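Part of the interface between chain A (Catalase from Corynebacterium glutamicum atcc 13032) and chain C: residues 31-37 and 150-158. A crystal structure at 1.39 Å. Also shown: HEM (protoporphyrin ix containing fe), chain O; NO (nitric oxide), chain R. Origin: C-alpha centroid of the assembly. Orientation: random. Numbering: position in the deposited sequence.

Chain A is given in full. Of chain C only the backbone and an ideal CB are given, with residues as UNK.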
# COMPACT_ATOMS: atom_id res chain seq x y z
N PRO A 31 1.80 -29.40 9.57
CA PRO A 31 1.13 -30.64 9.97
C PRO A 31 0.06 -31.08 8.96
O PRO A 31 0.06 -32.24 8.52
CB PRO A 31 0.50 -30.29 11.33
CG PRO A 31 1.34 -29.13 11.84
CD PRO A 31 1.67 -28.34 10.60
N SER A 32 -0.84 -30.19 8.56
CA SER A 32 -1.90 -30.56 7.62
C SER A 32 -2.30 -29.44 6.68
O SER A 32 -2.38 -28.27 7.08
CB SER A 32 -3.14 -31.05 8.38
OG SER A 32 -4.14 -31.54 7.49
N GLU A 33 -2.56 -29.82 5.43
CA GLU A 33 -3.15 -28.92 4.45
C GLU A 33 -4.66 -29.14 4.35
O GLU A 33 -5.32 -28.51 3.54
CB GLU A 33 -2.55 -29.15 3.06
CG GLU A 33 -1.05 -28.88 2.95
CD GLU A 33 -0.68 -27.41 3.10
OE1 GLU A 33 -1.58 -26.55 3.32
OE2 GLU A 33 0.52 -27.11 2.97
N ASN A 34 -5.18 -30.06 5.18
CA ASN A 34 -6.55 -30.53 5.06
C ASN A 34 -7.48 -30.21 6.23
O ASN A 34 -8.68 -30.00 6.03
CB ASN A 34 -6.56 -32.05 4.84
CG ASN A 34 -5.94 -32.46 3.51
OD1 ASN A 34 -5.86 -31.67 2.57
ND2 ASN A 34 -5.49 -33.72 3.43
N ILE A 35 -6.94 -30.22 7.45
CA ILE A 35 -7.78 -30.11 8.64
C ILE A 35 -7.21 -29.04 9.55
O ILE A 35 -6.01 -29.03 9.82
CB ILE A 35 -7.83 -31.45 9.42
CG1 ILE A 35 -8.33 -32.57 8.50
CG2 ILE A 35 -8.69 -31.31 10.69
CD1 ILE A 35 -8.43 -33.93 9.17
N SER A 36 -8.08 -28.14 10.02
CA SER A 36 -7.68 -27.08 10.94
C SER A 36 -7.91 -27.49 12.40
O SER A 36 -8.70 -28.40 12.69
CB SER A 36 -8.41 -25.76 10.62
OG SER A 36 -9.82 -25.92 10.62
N ALA A 37 -7.20 -26.83 13.31
CA ALA A 37 -7.18 -27.23 14.72
C ALA A 37 -8.34 -26.63 15.51
O ALA A 37 -8.62 -25.43 15.41
CB ALA A 37 -5.85 -26.86 15.36
N UNK C 150 -15.65 -28.59 3.96
CA UNK C 150 -16.05 -28.46 5.36
C UNK C 150 -14.91 -27.99 6.27
O UNK C 150 -15.02 -28.03 7.49
CB UNK C 150 -16.59 -29.80 5.87
N UNK C 151 -13.82 -27.52 5.69
CA UNK C 151 -12.73 -27.00 6.51
C UNK C 151 -12.04 -25.86 5.76
O UNK C 151 -11.64 -26.03 4.60
CB UNK C 151 -11.73 -28.11 6.86
N UNK C 152 -11.93 -24.71 6.40
CA UNK C 152 -11.31 -23.55 5.77
C UNK C 152 -9.86 -23.77 5.37
O UNK C 152 -9.35 -23.08 4.49
CB UNK C 152 -11.39 -22.35 6.72
N UNK C 153 -9.19 -24.74 5.99
CA UNK C 153 -7.81 -25.06 5.63
C UNK C 153 -7.69 -25.38 4.14
O UNK C 153 -6.66 -25.12 3.52
CB UNK C 153 -7.30 -26.24 6.46
N UNK C 154 -8.76 -25.93 3.57
CA UNK C 154 -8.76 -26.36 2.18
C UNK C 154 -9.24 -25.29 1.20
O UNK C 154 -9.16 -25.49 -0.01
CB UNK C 154 -9.64 -27.61 2.04
N UNK C 155 -9.75 -24.18 1.71
CA UNK C 155 -10.35 -23.17 0.83
C UNK C 155 -9.38 -22.58 -0.23
O UNK C 155 -9.74 -22.52 -1.41
CB UNK C 155 -10.90 -22.03 1.69
N UNK C 156 -8.16 -22.19 0.16
CA UNK C 156 -7.26 -21.67 -0.88
C UNK C 156 -6.89 -22.72 -1.93
O UNK C 156 -6.66 -22.36 -3.09
CB UNK C 156 -5.98 -21.13 -0.23
N UNK C 157 -6.82 -23.99 -1.55
CA UNK C 157 -6.60 -25.06 -2.53
C UNK C 157 -7.70 -25.08 -3.56
O UNK C 157 -7.43 -25.13 -4.77
CB UNK C 157 -6.51 -26.42 -1.84
N UNK C 158 -8.94 -25.06 -3.10
CA UNK C 158 -10.07 -25.09 -4.01
C UNK C 158 -10.04 -23.87 -4.94
O UNK C 158 -10.17 -24.00 -6.16
CB UNK C 158 -11.38 -25.14 -3.23
CHA HEM O . -15.84 -13.40 -1.04
CHB HEM O . -13.18 -16.05 2.01
CHC HEM O . -16.45 -19.60 1.69
CHD HEM O . -19.60 -16.39 -0.06
C1A HEM O . -14.83 -13.81 -0.20
C2A HEM O . -13.67 -13.03 0.19
C3A HEM O . -12.95 -13.77 1.04
C4A HEM O . -13.63 -15.03 1.21
CMA HEM O . -11.64 -13.37 1.74
CAA HEM O . -13.36 -11.60 -0.32
CBA HEM O . -14.05 -10.59 0.60
CGA HEM O . -13.65 -9.17 0.28
O1A HEM O . -14.53 -8.28 0.40
O2A HEM O . -12.47 -8.91 -0.08
C1B HEM O . -13.82 -17.26 2.18
C2B HEM O . -13.32 -18.38 2.95
C3B HEM O . -14.22 -19.37 2.84
C4B HEM O . -15.32 -18.89 2.02
CMB HEM O . -11.99 -18.39 3.72
CAB HEM O . -14.22 -20.78 3.49
CBB HEM O . -13.63 -21.03 4.67
C1C HEM O . -17.65 -19.00 1.34
C2C HEM O . -18.98 -19.52 1.56
C3C HEM O . -19.86 -18.63 1.08
C4C HEM O . -19.09 -17.51 0.55
CMC HEM O . -19.27 -20.89 2.22
CAC HEM O . -21.41 -18.67 1.09
CBC HEM O . -22.09 -19.26 2.09
C1D HEM O . -18.86 -15.34 -0.55
C2D HEM O . -19.43 -14.24 -1.27
C3D HEM O . -18.28 -13.32 -1.57
C4D HEM O . -17.11 -13.93 -0.99
CMD HEM O . -20.88 -14.02 -1.69
CAD HEM O . -18.38 -12.00 -2.31
CBD HEM O . -18.99 -10.95 -1.37
CGD HEM O . -19.18 -9.71 -2.19
O1D HEM O . -18.44 -8.70 -1.95
O2D HEM O . -20.05 -9.74 -3.10
NA HEM O . -14.78 -15.03 0.45
NB HEM O . -15.04 -17.59 1.62
NC HEM O . -17.75 -17.77 0.73
ND HEM O . -17.48 -15.13 -0.40
FE HEM O . -16.25 -16.39 0.56
N NO R . -15.91 -17.07 -0.85
O NO R . -15.59 -17.85 -1.54

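Position 150 lies beyond the reach of chain A: nothing of the facing stretch comes within 5.5 Å of its ideal CB, so this contact sets no rule and many side chains would serve. The deposited residue is Arg C150, whose guanidinium is hydrogen-bonded elsewhere in the structure.

Position 151 is far more demanding. Its CA-to-CB bond points toward chain A, with the ideal CB 3.7 Å from Asn A34 O and 4.8 Å from Ser A36 OG. Beyond that carbonyl, chain A offers the backbone N and the hydroxyl of Ser A36. A short acceptor suits this pair: Asp or Asn would reach, and Ser or Thr might meet part of the demand. The residue is Asp C151. Ser A36 N donates to Asp C151 OD2 at 3.0 Å in a nearly straight bond, and Ser A36 OG lies 2.6 Å from Asp C151 OD1. A carboxylate can also serve its own chain, and here Asp C151 OD1 accepts from the backbone N of position 153 at 3.1 Å, tying the interface contact to the 3-10 turn that follows.

At 152 the CB direction is sideways to chain A, and an ideal CB would sit 3.3 Å from HEM CBB. That crowding favours having no side chain at all, and Gly C152 brings its CA to 3.6 Å from HEM CBB.

Position 153 again points toward chain A, but over its backbone: the ideal CB is 4.0 Å from Asn A34 C and about 4.1 Å from the N atoms of Ile A35 and Ser A36. A flexible, mostly apolar chain could follow this surface: Met suits it, and Leu or the aliphatic part of Gln might. Met C153, with chi1 t and chi2 p, lays CG 3.4 Å from Glu A33 O and carries CE to 3.7 Å from Ser A32 O, and has more of its own surface covered by chain A than any other residue of its stretch.

At 154 the CB leaves sideways, 4.7 Å from Glu A33 O and 4.8 Å from Asn A34 O. Chain A presents acceptors here, Glu A33 O and the side-chain Asn A34 OD1, too far for a short side chain but within range of a long donor, Lys or perhaps Arg. It is Lys C154. Its chain bends, chi2 at -122° and chi3 and chi4 both p, to bring Lys C154 NZ 2.9 Å from Glu A33 O and 2.8 Å from Asn A34 OD1, donating a hydrogen bond to each.

Positions 155 and 156 have no chain A atom near their CB. The heme leaves room at 155 for a flat ring: Phe C155 places one face over HEM C4B and its CZ 3.1 Å from NO O. At 156 the phi of -64° is compatible with proline among others, and the residue is Pro C156.

Position 157 points toward chain A from farther off, one helical turn's reach from 154, so an acid could hold a cation there. Asp C157 does so: its OD2 forms a salt bridge with Lys C154 NZ at 2.9 Å. Position 158 lies out of reach of chain A, in helical geometry that many side chains would tolerate; it is Phe C158.

Chain C (150-158) RDGMKFPDF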
# COMPACT_ATOMS: atom_id res chain seq x y z
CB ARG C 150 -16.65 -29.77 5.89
CG ARG C 150 -15.71 -30.98 5.89
CD ARG C 150 -16.43 -32.25 6.33
NE ARG C 150 -17.45 -32.69 5.37
CZ ARG C 150 -17.32 -33.73 4.55
NH1 ARG C 150 -16.20 -34.45 4.55
NH2 ARG C 150 -18.31 -34.06 3.73
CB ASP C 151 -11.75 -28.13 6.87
CG ASP C 151 -10.91 -27.81 8.08
OD1 ASP C 151 -10.37 -26.69 8.15
OD2 ASP C 151 -10.79 -28.67 8.98
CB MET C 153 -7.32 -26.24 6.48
CG MET C 153 -5.86 -26.60 6.24
SD MET C 153 -4.68 -25.29 6.60
CE MET C 153 -4.48 -25.56 8.36
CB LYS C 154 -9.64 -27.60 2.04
CG LYS C 154 -9.05 -28.85 2.70
CD LYS C 154 -8.88 -29.98 1.70
CE LYS C 154 -7.93 -29.60 0.57
NZ LYS C 154 -6.52 -29.41 1.02
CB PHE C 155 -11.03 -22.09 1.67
CG PHE C 155 -11.67 -21.00 0.86
CD1 PHE C 155 -12.88 -21.21 0.21
CD2 PHE C 155 -11.04 -19.76 0.74
CE1 PHE C 155 -13.46 -20.19 -0.54
CE2 PHE C 155 -11.62 -18.75 -0.00
CZ PHE C 155 -12.83 -18.96 -0.64
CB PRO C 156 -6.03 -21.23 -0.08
CG PRO C 156 -6.60 -20.87 1.27
CD PRO C 156 -7.60 -21.96 1.51
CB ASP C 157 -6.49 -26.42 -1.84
CG ASP C 157 -5.33 -26.49 -0.88
OD1 ASP C 157 -4.19 -26.26 -1.34
OD2 ASP C 157 -5.55 -26.72 0.33
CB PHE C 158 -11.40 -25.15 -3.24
CG PHE C 158 -12.58 -24.85 -4.10
CD1 PHE C 158 -12.86 -25.65 -5.20
CD2 PHE C 158 -13.39 -23.75 -3.85
CE1 PHE C 158 -13.92 -25.37 -6.04
CE2 PHE C 158 -14.47 -23.46 -4.67
CZ PHE C 158 -14.73 -24.27 -5.77
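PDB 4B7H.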